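Local coordinates for protein toll (Drosophila melanogaster, PDB 4LXR) that serves as a cell-surface receptor for the activated Spaetzle cytokine, triggering the Toll pathway in embryonic dorsal-ventral patterning and antifungal immunity, at residues 53-56 with 57-61; 460-463 with 464-467; 656-659 with 660-663. All blocks are in the same frame, centred on the assembly; numbering follows the deposited sequence.

Contact 1 (53-56 with 57-61); sequences NLTD and TTDYQ. With NAG (2-acetamido-2-deoxy-beta-D-glucopyranose), chain H.
D59 reaches back to the backbone of T55 and D56, just ahead of the 3-10 segment 57-61. This segment opens on an Asx turn made by D56. The loop follows strand 47-52 near the N-terminal end of the Toll ectodomain. OD2 of D59 accepts the backbone N-H of T55 at 2.8 Å between OD2 and N, in an almost straight bond (177°). The backbone N of D56 adds a weak bond to the same oxygen. The CG of D59 lies beside its own backbone N (chi1 -72°), which turns the carboxylate back to the incoming chain. In the Asx turn, D56 OD1 takes T58 N at 3.1 Å on its anti lone pair. T58 OG1 adds a weak bond to OD1. The main chain closes the turn as well, with D59 N bonded to D56 O at 2.9 Å. With an alanine in place of D59, the N-H of T55 would probably lose its carboxylate partner, and the chain at 55-56 would be less firmly tied to the 3-10 turn.

The apolar part lies next to this. L54 CD2 sits over one face of the Y60 ring, toward its rim, 3.6 Å from CZ. L54 CG also lies alongside the CB of D59. L54 and D59 both touch T37 outside the loop. Y60 is anchored at its far end, where its OH is hydrogen-bonded to M81 O. Just after strand 47-52, N53 carries an N-linked glycan; its ND2 is joined to C1 of the sugar by a 1.4 Å bond.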
# COMPACT_ATOMS: atom_id res chain seq x y z
N ASN A 53 -14.53 20.83 34.49
CA ASN A 53 -13.23 21.29 34.95
C ASN A 53 -13.46 22.01 36.27
O ASN A 53 -13.66 23.22 36.28
CB ASN A 53 -12.57 22.21 33.93
CG ASN A 53 -11.10 22.45 34.23
OD1 ASN A 53 -10.66 22.30 35.37
ND2 ASN A 53 -10.33 22.83 33.20
N LEU A 54 -13.42 21.25 37.36
CA LEU A 54 -13.86 21.72 38.66
C LEU A 54 -12.70 21.85 39.64
O LEU A 54 -11.71 21.12 39.53
CB LEU A 54 -14.88 20.73 39.24
CG LEU A 54 -16.37 20.84 38.90
CD1 LEU A 54 -16.61 21.18 37.46
CD2 LEU A 54 -17.08 19.55 39.27
N THR A 55 -12.82 22.78 40.58
CA THR A 55 -11.86 22.86 41.68
C THR A 55 -12.57 22.45 42.95
O THR A 55 -11.96 22.01 43.92
CB THR A 55 -11.28 24.29 41.87
OG1 THR A 55 -12.10 25.02 42.80
CG2 THR A 55 -11.23 25.06 40.55
N ASP A 56 -13.89 22.56 42.92
CA ASP A 56 -14.72 22.47 44.11
C ASP A 56 -16.13 22.02 43.76
O ASP A 56 -16.66 22.33 42.70
CB ASP A 56 -14.79 23.85 44.75
CG ASP A 56 -15.08 23.80 46.22
OD1 ASP A 56 -16.26 23.66 46.58
OD2 ASP A 56 -14.12 23.90 47.00
N THR A 57 -16.76 21.31 44.68
CA THR A 57 -18.13 20.84 44.49
C THR A 57 -19.11 22.02 44.31
O THR A 57 -20.14 21.89 43.63
CB THR A 57 -18.52 19.88 45.64
OG1 THR A 57 -18.54 18.53 45.15
CG2 THR A 57 -19.85 20.25 46.25
N THR A 58 -18.79 23.17 44.90
CA THR A 58 -19.61 24.36 44.70
C THR A 58 -19.63 24.85 43.24
O THR A 58 -20.50 25.63 42.86
CB THR A 58 -19.19 25.52 45.62
OG1 THR A 58 -17.95 26.08 45.17
CG2 THR A 58 -19.03 25.04 47.05
N ASP A 59 -18.66 24.42 42.42
CA ASP A 59 -18.62 24.83 41.02
C ASP A 59 -19.86 24.38 40.23
O ASP A 59 -20.19 24.98 39.20
CB ASP A 59 -17.36 24.30 40.31
CG ASP A 59 -16.10 25.02 40.75
OD1 ASP A 59 -16.20 26.09 41.39
OD2 ASP A 59 -15.00 24.52 40.43
N TYR A 60 -20.56 23.36 40.72
CA TYR A 60 -21.80 22.90 40.08
C TYR A 60 -22.87 24.00 39.98
O TYR A 60 -23.86 23.85 39.27
CB TYR A 60 -22.37 21.66 40.78
CG TYR A 60 -21.63 20.38 40.43
CD1 TYR A 60 -21.60 19.91 39.12
CD2 TYR A 60 -20.97 19.64 41.41
CE1 TYR A 60 -20.93 18.74 38.80
CE2 TYR A 60 -20.30 18.47 41.10
CZ TYR A 60 -20.28 18.03 39.79
OH TYR A 60 -19.61 16.87 39.47
N GLN A 61 -22.65 25.09 40.70
CA GLN A 61 -23.49 26.28 40.65
C GLN A 61 -23.45 26.92 39.27
O GLN A 61 -24.36 27.67 38.88
CB GLN A 61 -22.99 27.28 41.69
CG GLN A 61 -23.97 28.35 42.10
CD GLN A 61 -23.41 29.23 43.21
OE1 GLN A 61 -22.24 29.10 43.58
NE2 GLN A 61 -24.25 30.11 43.76
C1 NAG H . -9.05 23.38 33.59
C2 NAG H . -7.95 23.14 32.55
C3 NAG H . -6.62 23.71 33.05
C4 NAG H . -6.76 25.15 33.50
C5 NAG H . -7.94 25.31 34.47
C6 NAG H . -8.23 26.76 34.78
C7 NAG H . -8.34 21.16 31.15
C8 NAG H . -8.09 19.69 30.99
N2 NAG H . -7.82 21.73 32.24
O3 NAG H . -5.65 23.63 32.00
O4 NAG H . -5.58 25.54 34.19
O5 NAG H . -9.13 24.77 33.89
O6 NAG H . -8.71 26.91 36.11
O7 NAG H . -8.99 21.80 30.33

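Contact 2 (460-463 with 464-467); sequences FVYN and DWKN
Y462 and W465 form the dense part of this contact. Their side chains run side by side and point the same way. The CB of Y462 sits over the centre of the six-membered ring of W465, 4.0 Å from its centroid. The CD1 of Y462 meets CH2 of W465 at 3.7 Å. The two rings are oblique, with their planes at 53°. W465 CZ3 also comes within 3.6 Å of F460 O. F460 adds to the cluster by laying its CD2 over the centre of one face of the Y462 ring. D464 is buried too. Its OD1 touches the CB of Y462, while OD2 is hydrogen-bonded to S440 OG.

The stretch belongs to LRR 13, where the chain leaves strand 450-452 and enters the short helix 463-467 in the returning part of the repeat. N463 O accepts from both K466 N and N467 N. The side chain of N463 also answers N467: OD1 takes ND2 of N467 at 2.9 Å. This ND2 lies above the carbonyl plane of the N463 amide, although OD1 is in the amide plane of N467. The ND2 of N463 is held by N439 OD1.

The side of K466 is looser and wetter. Its CG rests on CG1 of V461 at 4.0 Å, crossing the valine at about a right angle. A bend at chi3 (-61°) helps bring NZ to two waters and to E488 O, to which it is hydrogen-bonded. One water joins NZ to V461 O, lying 2.7 Å from that O. A second water donates to N463 OD1 and is held only weakly by K466 NZ.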
# COMPACT_ATOMS: atom_id res chain seq x y z
N PHE A 460 10.90 -13.87 -18.87
CA PHE A 460 10.08 -13.99 -20.07
C PHE A 460 8.60 -13.81 -19.76
O PHE A 460 8.11 -14.30 -18.74
CB PHE A 460 10.33 -15.39 -20.66
CG PHE A 460 9.46 -15.73 -21.82
CD1 PHE A 460 9.61 -15.09 -23.04
CD2 PHE A 460 8.53 -16.76 -21.72
CE1 PHE A 460 8.83 -15.43 -24.13
CE2 PHE A 460 7.75 -17.11 -22.80
CZ PHE A 460 7.90 -16.44 -24.02
N VAL A 461 7.90 -13.10 -20.64
CA VAL A 461 6.45 -12.99 -20.56
C VAL A 461 5.80 -14.22 -21.22
O VAL A 461 5.73 -14.30 -22.44
CB VAL A 461 5.94 -11.72 -21.27
CG1 VAL A 461 4.45 -11.64 -21.19
CG2 VAL A 461 6.60 -10.48 -20.67
N TYR A 462 5.33 -15.16 -20.40
CA TYR A 462 4.79 -16.43 -20.89
C TYR A 462 3.51 -16.33 -21.71
O TYR A 462 2.77 -15.36 -21.61
CB TYR A 462 4.61 -17.42 -19.72
CG TYR A 462 5.92 -18.02 -19.27
CD1 TYR A 462 6.84 -17.27 -18.55
CD2 TYR A 462 6.25 -19.33 -19.60
CE1 TYR A 462 8.06 -17.80 -18.16
CE2 TYR A 462 7.46 -19.89 -19.19
CZ TYR A 462 8.36 -19.12 -18.48
OH TYR A 462 9.56 -19.66 -18.09
N ASN A 463 3.24 -17.36 -22.50
CA ASN A 463 2.10 -17.38 -23.42
C ASN A 463 0.74 -17.31 -22.75
O ASN A 463 -0.14 -16.55 -23.19
CB ASN A 463 2.16 -18.61 -24.33
CG ASN A 463 0.93 -18.75 -25.21
OD1 ASN A 463 0.82 -18.11 -26.25
ND2 ASN A 463 -0.00 -19.60 -24.79
N ASP A 464 0.55 -18.10 -21.70
CA ASP A 464 -0.75 -18.15 -21.04
C ASP A 464 -1.12 -16.81 -20.41
O ASP A 464 -2.30 -16.49 -20.32
CB ASP A 464 -0.81 -19.27 -20.00
CG ASP A 464 0.38 -19.28 -19.07
OD1 ASP A 464 1.53 -19.23 -19.57
OD2 ASP A 464 0.17 -19.33 -17.84
N TRP A 465 -0.12 -16.04 -19.98
CA TRP A 465 -0.40 -14.75 -19.33
C TRP A 465 -1.02 -13.79 -20.34
O TRP A 465 -1.81 -12.91 -19.97
CB TRP A 465 0.86 -14.13 -18.72
CG TRP A 465 1.58 -15.01 -17.71
CD1 TRP A 465 1.08 -16.12 -17.09
CD2 TRP A 465 2.91 -14.84 -17.22
NE1 TRP A 465 2.03 -16.66 -16.25
CE2 TRP A 465 3.16 -15.89 -16.31
CE3 TRP A 465 3.92 -13.90 -17.46
CZ2 TRP A 465 4.38 -16.03 -15.65
CZ3 TRP A 465 5.14 -14.05 -16.81
CH2 TRP A 465 5.36 -15.10 -15.91
N LYS A 466 -0.67 -13.96 -21.61
CA LYS A 466 -1.16 -13.07 -22.65
C LYS A 466 -2.46 -13.59 -23.26
O LYS A 466 -3.35 -12.81 -23.60
CB LYS A 466 -0.13 -12.92 -23.77
CG LYS A 466 1.15 -12.18 -23.40
CD LYS A 466 2.09 -12.10 -24.61
CE LYS A 466 2.47 -13.50 -25.08
NZ LYS A 466 3.54 -13.52 -26.10
N ASN A 467 -2.56 -14.90 -23.41
CA ASN A 467 -3.59 -15.47 -24.27
C ASN A 467 -4.60 -16.37 -23.59
O ASN A 467 -5.66 -16.65 -24.15
CB ASN A 467 -2.94 -16.21 -25.44
CG ASN A 467 -2.08 -15.30 -26.29
OD1 ASN A 467 -2.50 -14.20 -26.67
ND2 ASN A 467 -0.87 -15.76 -26.61
O HOH W 1 5.98 -12.81 -24.64
O HOH W 2 3.27 -16.67 -27.08

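Contact 3 (656-659 with 660-663); sequences LPSA and NTPG
A type I beta turn runs from S658 to T661. It lies in LRR 16, in the loop between strands 643-647 and 669-671. The turn is closed twice at one oxygen. S658 O accepts T661 N at 3.3 Å, a fairly straight bond (161°). It also accepts the hydroxyl of T661, with OG1 2.8 Å from that O. Both donors come from the same face of the S658 carbonyl plane. The amide lies well above the plane and the hydroxyl is tilted only 28° from it. The hydroxyl can do this because OG1 of T661 sits beside its own backbone N (chi1 -54°), so that N and OG1 grip the carbonyl together. S658 has a lesser role through its side chain: OG takes N660 N in a weak bond at 3.5 Å, in the pattern of an ST turn.

The turn lies at the surface, and S658 and N660 are exposed. It is joined to its surroundings by a backbone bond between A659 and D683. P657 packs on V631 and Y664. This proline comes just before the turn, and its CB lies 3.7 Å from T661 OG1.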
# COMPACT_ATOMS: atom_id res chain seq x y z
N LEU A 656 40.49 14.42 -54.68
CA LEU A 656 39.46 13.44 -54.41
C LEU A 656 39.71 12.19 -55.26
O LEU A 656 40.33 12.28 -56.32
CB LEU A 656 38.08 14.02 -54.71
CG LEU A 656 37.61 15.17 -53.82
CD1 LEU A 656 36.26 15.70 -54.28
CD2 LEU A 656 37.55 14.75 -52.35
N PRO A 657 39.24 11.02 -54.80
CA PRO A 657 39.37 9.83 -55.64
C PRO A 657 38.27 9.85 -56.70
O PRO A 657 37.41 10.74 -56.65
CB PRO A 657 39.14 8.68 -54.66
CG PRO A 657 38.22 9.25 -53.64
CD PRO A 657 38.61 10.71 -53.50
N SER A 658 38.29 8.91 -57.64
CA SER A 658 37.23 8.85 -58.65
C SER A 658 35.92 8.33 -58.06
O SER A 658 35.91 7.67 -57.02
CB SER A 658 37.66 8.02 -59.87
OG SER A 658 37.42 6.65 -59.67
N ALA A 659 34.81 8.63 -58.73
CA ALA A 659 33.49 8.29 -58.23
C ALA A 659 33.20 6.78 -58.26
O ALA A 659 32.20 6.34 -57.70
CB ALA A 659 32.42 9.05 -59.01
N ASN A 660 34.06 6.01 -58.90
CA ASN A 660 33.88 4.56 -58.99
C ASN A 660 34.44 3.79 -57.80
O ASN A 660 34.27 2.58 -57.70
CB ASN A 660 34.48 4.02 -60.29
CG ASN A 660 33.54 4.13 -61.46
OD1 ASN A 660 32.34 3.88 -61.32
ND2 ASN A 660 34.06 4.52 -62.62
N THR A 661 35.09 4.51 -56.91
CA THR A 661 35.77 3.92 -55.76
C THR A 661 34.78 3.24 -54.81
O THR A 661 33.78 3.84 -54.45
CB THR A 661 36.60 4.98 -55.03
OG1 THR A 661 37.48 5.62 -55.97
CG2 THR A 661 37.43 4.37 -53.91
N PRO A 662 35.06 1.98 -54.42
CA PRO A 662 34.19 1.26 -53.48
C PRO A 662 33.95 2.04 -52.18
O PRO A 662 34.89 2.61 -51.63
CB PRO A 662 34.97 -0.05 -53.20
CG PRO A 662 36.31 0.11 -53.87
CD PRO A 662 36.13 1.13 -54.96
N GLY A 663 32.69 2.05 -51.73
CA GLY A 663 32.29 2.85 -50.58
C GLY A 663 32.05 4.31 -50.95
O GLY A 663 30.92 4.80 -50.89

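Overall arrangement
The three contacts come in series along the chain and do not touch. Contact 1 lies near the N-terminal end, between strands 47-52 and 70-72. Contact 2 lies in LRR 13, after strand 450-452 of the same long run of strands. The centres of these two are about 76 Å apart, on opposite sides of the centre of the chain. Contact 3 lies in LRR 16, between strands 643-647 and 669-671 of the separate, second array. Its centre is about 53 Å from that of contact 2 and about 112 Å from that of contact 1. Each is a local contact in the connection between two strands, so they sample both leucine-rich arrays of the receptor ectodomain.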